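Long-range contacts in putative ATP-grasp superfamily protein (Archaeoglobus fulgidus, PDB 3DF7), which is of unknown function but probably binds ATP and perhaps a metal ion: residues V199-I204 against V276-V281; N169-L174 against N186-N191. One frame throughout, in Å; residues are numbered along the deposited sequence.

How the interactions relate
Followed from the N terminus, the chain first enters interaction 2, where strand 168-176 turns and returns as strand 180-191, a hairpin whose two segments are separated by eleven residues. The next strand, 194-200, pairs with 180-191 and leads into interaction 1, which closes a much longer loop at strand 279-285, with 71 residues between its segments, among them helices and the strands 228-236 and 240-246. The two contacts therefore stand in series and do not nest. Both belong to one antiparallel sheet in the order 168-176, 180-191, 194-200, 279-285, and their centres lie about 10 Å apart. A salt bridge from R203 to E187 and packing of M280 on I189 join them directly.

Interaction 1 (V199-I204 against V276-V281); sequences VVPARI and VRRQMV
R278 reaches across to the end of strand 194-200, where the antiparallel sheet of the ATP-grasp region gives way to a loop through the cis peptide before P201. V200 and Q279 form the last hydrogen-bonded pair between strands 194-200 and 279-285: V200 N donates to Q279 O at 2.9 Å, and Q279 N to V200 O at 2.7 Å. V199 and M280 make the adjacent non-hydrogen-bonded pair, and V199 CG2 meets M280 CE on the face they share. The arginine illustrates how a long side chain can extend a strand pairing beyond its last backbone bond. With chi1 at -178°, R278 CG lies anti to the backbone N and 3.8 Å from V199 CG1. The methylenes cross V199 obliquely, R278 CD coming 3.6 Å from V199 CG1, and the bend at chi3 places NE beside the loop. The guanidinium then grips two successive carbonyls. R278 NE donates to P201 O, which lies in the guanidinium plane, at 2.8 Å and 167°. R278 NH2 approaches A202 O at 3.2 Å from above that carbonyl's plane. NH1 turns to a salt bridge with D305, which probably offsets the arginine's charge. R203 crosses R278 at about a right angle, its own guanidinium paired with E187. Over one face of the R278 guanidinium, offset toward the rim, sits R203 CG, 3.4 Å from R278 NE.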
ATOM      1  N   VAL A 199       5.281  -4.311 -11.906  1.00  8.36           N
ATOM      2  CA  VAL A 199       6.217  -5.343 -12.325  1.00  5.83           C
ATOM      3  C   VAL A 199       7.133  -5.552 -11.124  1.00  7.55           C
ATOM      4  O   VAL A 199       7.764  -4.608 -10.644  1.00  8.90           O
ATOM      5  CB  VAL A 199       7.033  -4.895 -13.556  1.00  6.37           C
ATOM      6  CG1 VAL A 199       8.008  -5.986 -13.962  1.00  5.70           C
ATOM      7  CG2 VAL A 199       6.090  -4.580 -14.712  1.00  8.34           C
ATOM      8  N   VAL A 200       7.178  -6.787 -10.630  1.00  5.78           N
ATOM      9  CA  VAL A 200       7.973  -7.141  -9.455  1.00  6.53           C
ATOM     10  C   VAL A 200       8.961  -8.271  -9.773  1.00  7.40           C
ATOM     11  O   VAL A 200       8.547  -9.384 -10.090  1.00  7.17           O
ATOM     12  CB  VAL A 200       7.042  -7.622  -8.306  1.00  6.41           C
ATOM     13  CG1 VAL A 200       7.847  -7.910  -7.051  1.00  5.90           C
ATOM     14  CG2 VAL A 200       5.963  -6.576  -8.033  1.00  6.59           C
ATOM     15  N   PRO A 201      10.279  -8.000  -9.690  1.00  8.31           N
ATOM     16  CA  PRO A 201      10.895  -6.719  -9.330  1.00  7.84           C
ATOM     17  C   PRO A 201      10.955  -5.761 -10.519  1.00  8.21           C
ATOM     18  O   PRO A 201      10.752  -6.163 -11.665  1.00  7.26           O
ATOM     19  CB  PRO A 201      12.280  -7.131  -8.847  1.00 10.12           C
ATOM     20  CG  PRO A 201      12.605  -8.260  -9.775  1.00 10.75           C
ATOM     21  CD  PRO A 201      11.304  -9.055  -9.799  1.00  8.59           C
ATOM     22  N   ALA A 202      11.247  -4.497 -10.238  1.00  6.93           N
ATOM     23  CA  ALA A 202      11.315  -3.478 -11.275  1.00  8.37           C
ATOM     24  C   ALA A 202      12.381  -3.775 -12.322  1.00 10.05           C
ATOM     25  O   ALA A 202      13.431  -4.347 -12.020  1.00  9.83           O
ATOM     26  CB  ALA A 202      11.578  -2.111 -10.645  1.00  9.08           C
ATOM     27  N   ARG A 203      12.097  -3.380 -13.557  1.00  9.29           N
ATOM     28  CA  ARG A 203      13.032  -3.569 -14.656  1.00  9.98           C
ATOM     29  C   ARG A 203      13.881  -2.302 -14.722  1.00 11.94           C
ATOM     30  O   ARG A 203      13.691  -1.454 -15.592  1.00 11.38           O
ATOM     31  CB  ARG A 203      12.259  -3.788 -15.966  1.00 12.04           C
ATOM     32  CG  ARG A 203      11.393  -5.048 -15.937  1.00 11.27           C
ATOM     33  CD  ARG A 203      10.426  -5.126 -17.114  1.00 12.91           C
ATOM     34  NE  ARG A 203       9.415  -4.072 -17.053  1.00 11.91           N
ATOM     35  CZ  ARG A 203       8.414  -3.946 -17.922  1.00 13.48           C
ATOM     36  NH1 ARG A 203       8.287  -4.811 -18.921  1.00 12.07           N
ATOM     37  NH2 ARG A 203       7.540  -2.957 -17.789  1.00 12.93           N
ATOM     38  N   ILE A 204      14.802  -2.178 -13.771  1.00 11.87           N
ATOM     39  CA  ILE A 204      15.683  -1.018 -13.690  1.00 11.00           C
ATOM     40  C   ILE A 204      17.120  -1.456 -13.433  1.00 11.14           C
ATOM     41  O   ILE A 204      17.367  -2.579 -12.996  1.00 10.56           O
ATOM     42  CB  ILE A 204      15.253  -0.072 -12.543  1.00 10.48           C
ATOM     43  CG1 ILE A 204      15.189  -0.857 -11.229  1.00 10.47           C
ATOM     44  CG2 ILE A 204      13.903   0.574 -12.872  1.00 10.92           C
ATOM     45  CD1 ILE A 204      14.862  -0.020 -10.003  1.00  8.57           C
ATOM     46  N   VAL A 276      14.015 -15.503  -7.651  1.00  9.74           N
ATOM     47  CA  VAL A 276      13.572 -14.284  -8.300  1.00 10.12           C
ATOM     48  C   VAL A 276      12.965 -14.679  -9.635  1.00 11.27           C
ATOM     49  O   VAL A 276      13.655 -15.169 -10.526  1.00 11.28           O
ATOM     50  CB  VAL A 276      14.733 -13.293  -8.522  1.00 11.36           C
ATOM     51  CG1 VAL A 276      14.217 -12.033  -9.223  1.00 12.59           C
ATOM     52  CG2 VAL A 276      15.359 -12.930  -7.184  1.00  9.73           C
ATOM     53  N   ARG A 277      11.654 -14.487  -9.743  1.00 10.66           N
ATOM     54  CA  ARG A 277      10.900 -14.814 -10.947  1.00 10.10           C
ATOM     55  C   ARG A 277       9.998 -13.610 -11.189  1.00 10.23           C
ATOM     56  O   ARG A 277       8.913 -13.517 -10.616  1.00  8.50           O
ATOM     57  CB  ARG A 277      10.061 -16.069 -10.695  1.00 11.34           C
ATOM     58  CG  ARG A 277       9.329 -16.640 -11.910  1.00 11.50           C
ATOM     59  CD  ARG A 277       8.434 -17.785 -11.452  1.00 15.07           C
ATOM     60  NE  ARG A 277       9.181 -18.723 -10.615  1.00 16.12           N
ATOM     61  CZ  ARG A 277       8.642 -19.473  -9.660  1.00 18.24           C
ATOM     62  NH1 ARG A 277       7.340 -19.399  -9.414  1.00 16.30           N
ATOM     63  NH2 ARG A 277       9.408 -20.284  -8.940  1.00 15.81           N
ATOM     64  N   ARG A 278      10.458 -12.689 -12.030  1.00  9.11           N
ATOM     65  CA  ARG A 278       9.708 -11.471 -12.311  1.00  9.19           C
ATOM     66  C   ARG A 278       8.243 -11.695 -12.672  1.00  8.25           C
ATOM     67  O   ARG A 278       7.907 -12.479 -13.565  1.00  8.98           O
ATOM     68  CB  ARG A 278      10.401 -10.660 -13.408  1.00  8.06           C
ATOM     69  CG  ARG A 278       9.709  -9.342 -13.720  1.00  9.28           C
ATOM     70  CD  ARG A 278      10.563  -8.446 -14.623  1.00 12.82           C
ATOM     71  NE  ARG A 278      11.601  -7.747 -13.869  1.00 16.98           N
ATOM     72  CZ  ARG A 278      12.907  -7.936 -14.026  1.00 16.08           C
ATOM     73  NH1 ARG A 278      13.355  -8.813 -14.915  1.00 15.49           N
ATOM     74  NH2 ARG A 278      13.770  -7.237 -13.300  1.00 14.92           N
ATOM     75  N   GLN A 279       7.377 -10.973 -11.972  1.00  7.43           N
ATOM     76  CA  GLN A 279       5.936 -11.071 -12.170  1.00  8.04           C
ATOM     77  C   GLN A 279       5.334  -9.749 -12.622  1.00  7.79           C
ATOM     78  O   GLN A 279       5.878  -8.681 -12.346  1.00  6.20           O
ATOM     79  CB  GLN A 279       5.253 -11.450 -10.853  1.00  7.90           C
ATOM     80  CG  GLN A 279       5.727 -12.751 -10.247  1.00  7.63           C
ATOM     81  CD  GLN A 279       5.366 -13.921 -11.114  1.00  8.28           C
ATOM     82  OE1 GLN A 279       6.231 -14.687 -11.547  1.00 12.56           O
ATOM     83  NE2 GLN A 279       4.081 -14.062 -11.391  1.00  4.45           N
HETATM   84  N   MSE A 280       4.208  -9.831 -13.324  1.00  6.53           N
HETATM   85  CA  MSE A 280       3.490  -8.629 -13.708  1.00  8.32           C
HETATM   86  C   MSE A 280       2.124  -8.728 -13.047  1.00  8.35           C
HETATM   87  O   MSE A 280       1.407  -9.713 -13.234  1.00  7.72           O
HETATM   88  CB  MSE A 280       3.283  -8.503 -15.225  1.00  7.33           C
HETATM   89  CG  MSE A 280       2.359  -7.323 -15.575  1.00 12.74           C
HETATM   90 SE   MSE A 280       2.099  -6.960 -17.456  1.00 19.82          SE
HETATM   91  CE  MSE A 280       3.618  -5.782 -17.745  1.00 12.19           C
ATOM     92  N   VAL A 281       1.775  -7.722 -12.255  1.00  8.92           N
ATOM     93  CA  VAL A 281       0.468  -7.690 -11.615  1.00  9.34           C
ATOM     94  C   VAL A 281      -0.324  -6.696 -12.456  1.00 10.59           C
ATOM     95  O   VAL A 281       0.180  -5.625 -12.782  1.00 10.11           O
ATOM     96  CB  VAL A 281       0.552  -7.166 -10.151  1.00 10.97           C
ATOM     97  CG1 VAL A 281      -0.846  -7.102  -9.536  1.00 10.15           C
ATOM     98  CG2 VAL A 281       1.444  -8.073  -9.313  1.00 11.20           C
TER

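Interaction 2 (N169-L174 against N186-N191); sequences NLSVSL and NEQIIN
S171 and N186 face each other as a hydrogen-bonded antiparallel pair, and their backbone groups satisfy one another: N186 N donates to S171 O at 2.8 Å, and S171 N to N186 O at 2.9 Å. Farther along, N169 O accepts Q188 N at 2.8 Å. The segments are the paired arms of the beta hairpin 168-176/180-191 in the antiparallel sheet of the ATP-grasp region, a good example of polar side chains gathering on one sheet face beside backbone pairing. There S171 OG stands between its backbone N and carbonyl carbon (chi1 74°) and receives a weak bond from Q188 NE2, 2.7 Å away but bent to 119°. The amide end of N186 approaches the hydroxyls of S171 and S173; the settled partner of S173 OG is Y229 OH, to which it is hydrogen-bonded. On the face bearing L170 and E187, L170 CD2 packs 3.7 Å from E187 CA. Both carboxylate oxygens of E187 are engaged outside this pair of strands, OE2 in a salt bridge to R203. L170 CB lies 3.3 Å from N186 O, the same oxygen that accepts S171 N.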
ATOM      1  N   ASN A 169       8.210   5.351 -13.077  1.00 14.43           N
ATOM      2  CA  ASN A 169       7.343   5.320 -11.897  1.00 14.62           C
ATOM      3  C   ASN A 169       7.605   4.040 -11.121  1.00 12.49           C
ATOM      4  O   ASN A 169       7.480   2.941 -11.657  1.00 12.69           O
ATOM      5  CB  ASN A 169       5.870   5.406 -12.298  1.00 17.01           C
ATOM      6  CG  ASN A 169       5.455   6.816 -12.677  1.00 21.30           C
ATOM      7  OD1 ASN A 169       5.983   7.395 -13.623  1.00 24.24           O
ATOM      8  ND2 ASN A 169       4.514   7.378 -11.928  1.00 21.02           N
ATOM      9  N   LEU A 170       7.963   4.189  -9.852  1.00  9.81           N
ATOM     10  CA  LEU A 170       8.293   3.044  -9.015  1.00 12.31           C
ATOM     11  C   LEU A 170       7.711   3.143  -7.614  1.00 11.78           C
ATOM     12  O   LEU A 170       7.118   4.153  -7.233  1.00 12.36           O
ATOM     13  CB  LEU A 170       9.811   2.941  -8.885  1.00 11.06           C
ATOM     14  CG  LEU A 170      10.625   2.957 -10.177  1.00 12.40           C
ATOM     15  CD1 LEU A 170      12.075   3.311  -9.869  1.00 11.05           C
ATOM     16  CD2 LEU A 170      10.517   1.599 -10.855  1.00 10.85           C
ATOM     17  N   SER A 171       7.887   2.069  -6.855  1.00 12.08           N
ATOM     18  CA  SER A 171       7.458   2.027  -5.467  1.00 11.83           C
ATOM     19  C   SER A 171       8.451   1.108  -4.765  1.00 10.78           C
ATOM     20  O   SER A 171       8.962   0.156  -5.367  1.00 12.71           O
ATOM     21  CB  SER A 171       6.022   1.494  -5.333  1.00 13.03           C
ATOM     22  OG  SER A 171       5.938   0.101  -5.551  1.00 12.86           O
ATOM     23  N   VAL A 172       8.756   1.417  -3.511  1.00  8.85           N
ATOM     24  CA  VAL A 172       9.690   0.612  -2.737  1.00  9.26           C
ATOM     25  C   VAL A 172       8.962   0.052  -1.530  1.00  9.42           C
ATOM     26  O   VAL A 172       8.325   0.800  -0.780  1.00  9.33           O
ATOM     27  CB  VAL A 172      10.890   1.455  -2.251  1.00  8.42           C
ATOM     28  CG1 VAL A 172      11.855   0.582  -1.450  1.00  7.91           C
ATOM     29  CG2 VAL A 172      11.609   2.070  -3.447  1.00  8.97           C
ATOM     30  N   SER A 173       9.038  -1.266  -1.369  1.00  8.30           N
ATOM     31  CA  SER A 173       8.404  -1.951  -0.253  1.00  8.75           C
ATOM     32  C   SER A 173       9.451  -2.076   0.842  1.00  9.07           C
ATOM     33  O   SER A 173      10.491  -2.709   0.650  1.00  8.09           O
ATOM     34  CB  SER A 173       7.927  -3.342  -0.678  1.00  8.25           C
ATOM     35  OG  SER A 173       7.005  -3.265  -1.752  1.00  7.67           O
ATOM     36  N   LEU A 174       9.167  -1.473   1.988  1.00  8.04           N
ATOM     37  CA  LEU A 174      10.095  -1.490   3.106  1.00  9.77           C
ATOM     38  C   LEU A 174       9.516  -2.118   4.368  1.00  9.69           C
ATOM     39  O   LEU A 174       8.302  -2.101   4.594  1.00  9.06           O
ATOM     40  CB  LEU A 174      10.536  -0.059   3.429  1.00  9.21           C
ATOM     41  CG  LEU A 174      11.184   0.791   2.328  1.00 10.42           C
ATOM     42  CD1 LEU A 174      11.288   2.235   2.791  1.00 11.77           C
ATOM     43  CD2 LEU A 174      12.556   0.244   1.997  1.00  9.37           C
ATOM     44  N   ASN A 186       9.513  -2.102  -6.884  1.00  8.87           N
ATOM     45  CA  ASN A 186       8.542  -2.413  -7.920  1.00  9.54           C
ATOM     46  C   ASN A 186       8.356  -1.319  -8.950  1.00  9.79           C
ATOM     47  O   ASN A 186       8.508  -0.136  -8.664  1.00 11.22           O
ATOM     48  CB  ASN A 186       7.194  -2.717  -7.268  1.00  9.30           C
ATOM     49  CG  ASN A 186       7.342  -3.221  -5.846  1.00 11.94           C
ATOM     50  OD1 ASN A 186       7.065  -2.496  -4.879  1.00 13.78           O
ATOM     51  ND2 ASN A 186       7.795  -4.461  -5.705  1.00  7.67           N
ATOM     52  N   GLU A 187       8.011  -1.735 -10.158  1.00  9.33           N
ATOM     53  CA  GLU A 187       7.782  -0.808 -11.249  1.00 10.80           C
ATOM     54  C   GLU A 187       6.274  -0.603 -11.340  1.00 12.06           C
ATOM     55  O   GLU A 187       5.509  -1.563 -11.262  1.00 14.56           O
ATOM     56  CB  GLU A 187       8.314  -1.420 -12.539  1.00 12.55           C
ATOM     57  CG  GLU A 187       8.241  -0.532 -13.752  1.00 13.01           C
ATOM     58  CD  GLU A 187       8.735  -1.247 -14.990  1.00 13.67           C
ATOM     59  OE1 GLU A 187       9.496  -2.231 -14.844  1.00 13.69           O
ATOM     60  OE2 GLU A 187       8.376  -0.822 -16.102  1.00 12.63           O
ATOM     61  N   GLN A 188       5.840   0.641 -11.488  1.00 11.01           N
ATOM     62  CA  GLN A 188       4.415   0.913 -11.594  1.00 12.70           C
ATOM     63  C   GLN A 188       4.057   1.277 -13.030  1.00 12.63           C
ATOM     64  O   GLN A 188       4.775   2.025 -13.695  1.00 13.16           O
ATOM     65  CB  GLN A 188       4.012   2.058 -10.658  1.00 14.04           C
ATOM     66  CG  GLN A 188       4.325   1.831  -9.175  1.00 18.67           C
ATOM     67  CD  GLN A 188       3.601   0.632  -8.578  1.00 22.58           C
ATOM     68  OE1 GLN A 188       2.420   0.406  -8.847  1.00 25.56           O
ATOM     69  NE2 GLN A 188       4.304  -0.131  -7.747  1.00 24.36           N
ATOM     70  N   ILE A 189       2.956   0.720 -13.516  1.00 12.00           N
ATOM     71  CA  ILE A 189       2.500   1.016 -14.867  1.00 13.25           C
ATOM     72  C   ILE A 189       1.260   1.889 -14.713  1.00 14.50           C
ATOM     73  O   ILE A 189       0.229   1.446 -14.204  1.00 14.85           O
ATOM     74  CB  ILE A 189       2.169  -0.276 -15.637  1.00 13.01           C
ATOM     75  CG1 ILE A 189       3.455  -1.096 -15.814  1.00 14.19           C
ATOM     76  CG2 ILE A 189       1.561   0.059 -16.994  1.00 12.67           C
ATOM     77  CD1 ILE A 189       3.249  -2.469 -16.430  1.00 16.69           C
ATOM     78  N   ILE A 190       1.371   3.137 -15.147  1.00 15.71           N
ATOM     79  CA  ILE A 190       0.273   4.079 -15.003  1.00 19.27           C
ATOM     80  C   ILE A 190      -0.446   4.446 -16.293  1.00 20.80           C
ATOM     81  O   ILE A 190       0.174   4.644 -17.337  1.00 20.16           O
ATOM     82  CB  ILE A 190       0.771   5.368 -14.317  1.00 21.20           C
ATOM     83  CG1 ILE A 190       1.395   5.008 -12.964  1.00 22.73           C
ATOM     84  CG2 ILE A 190      -0.381   6.355 -14.140  1.00 23.74           C
ATOM     85  CD1 ILE A 190       1.899   6.188 -12.180  1.00 27.04           C
ATOM     86  N   ASN A 191      -1.770   4.534 -16.193  1.00 22.64           N
ATOM     87  CA  ASN A 191      -2.626   4.890 -17.318  1.00 25.88           C
ATOM     88  C   ASN A 191      -3.622   5.933 -16.815  1.00 27.42           C
ATOM     89  O   ASN A 191      -4.405   5.667 -15.900  1.00 26.35           O
ATOM     90  CB  ASN A 191      -3.371   3.651 -17.823  1.00 28.05           C
ATOM     91  CG  ASN A 191      -4.142   3.910 -19.105  1.00 31.67           C
ATOM     92  OD1 ASN A 191      -5.011   4.781 -19.156  1.00 33.09           O
ATOM     93  ND2 ASN A 191      -3.827   3.149 -20.149  1.00 33.83           N
TER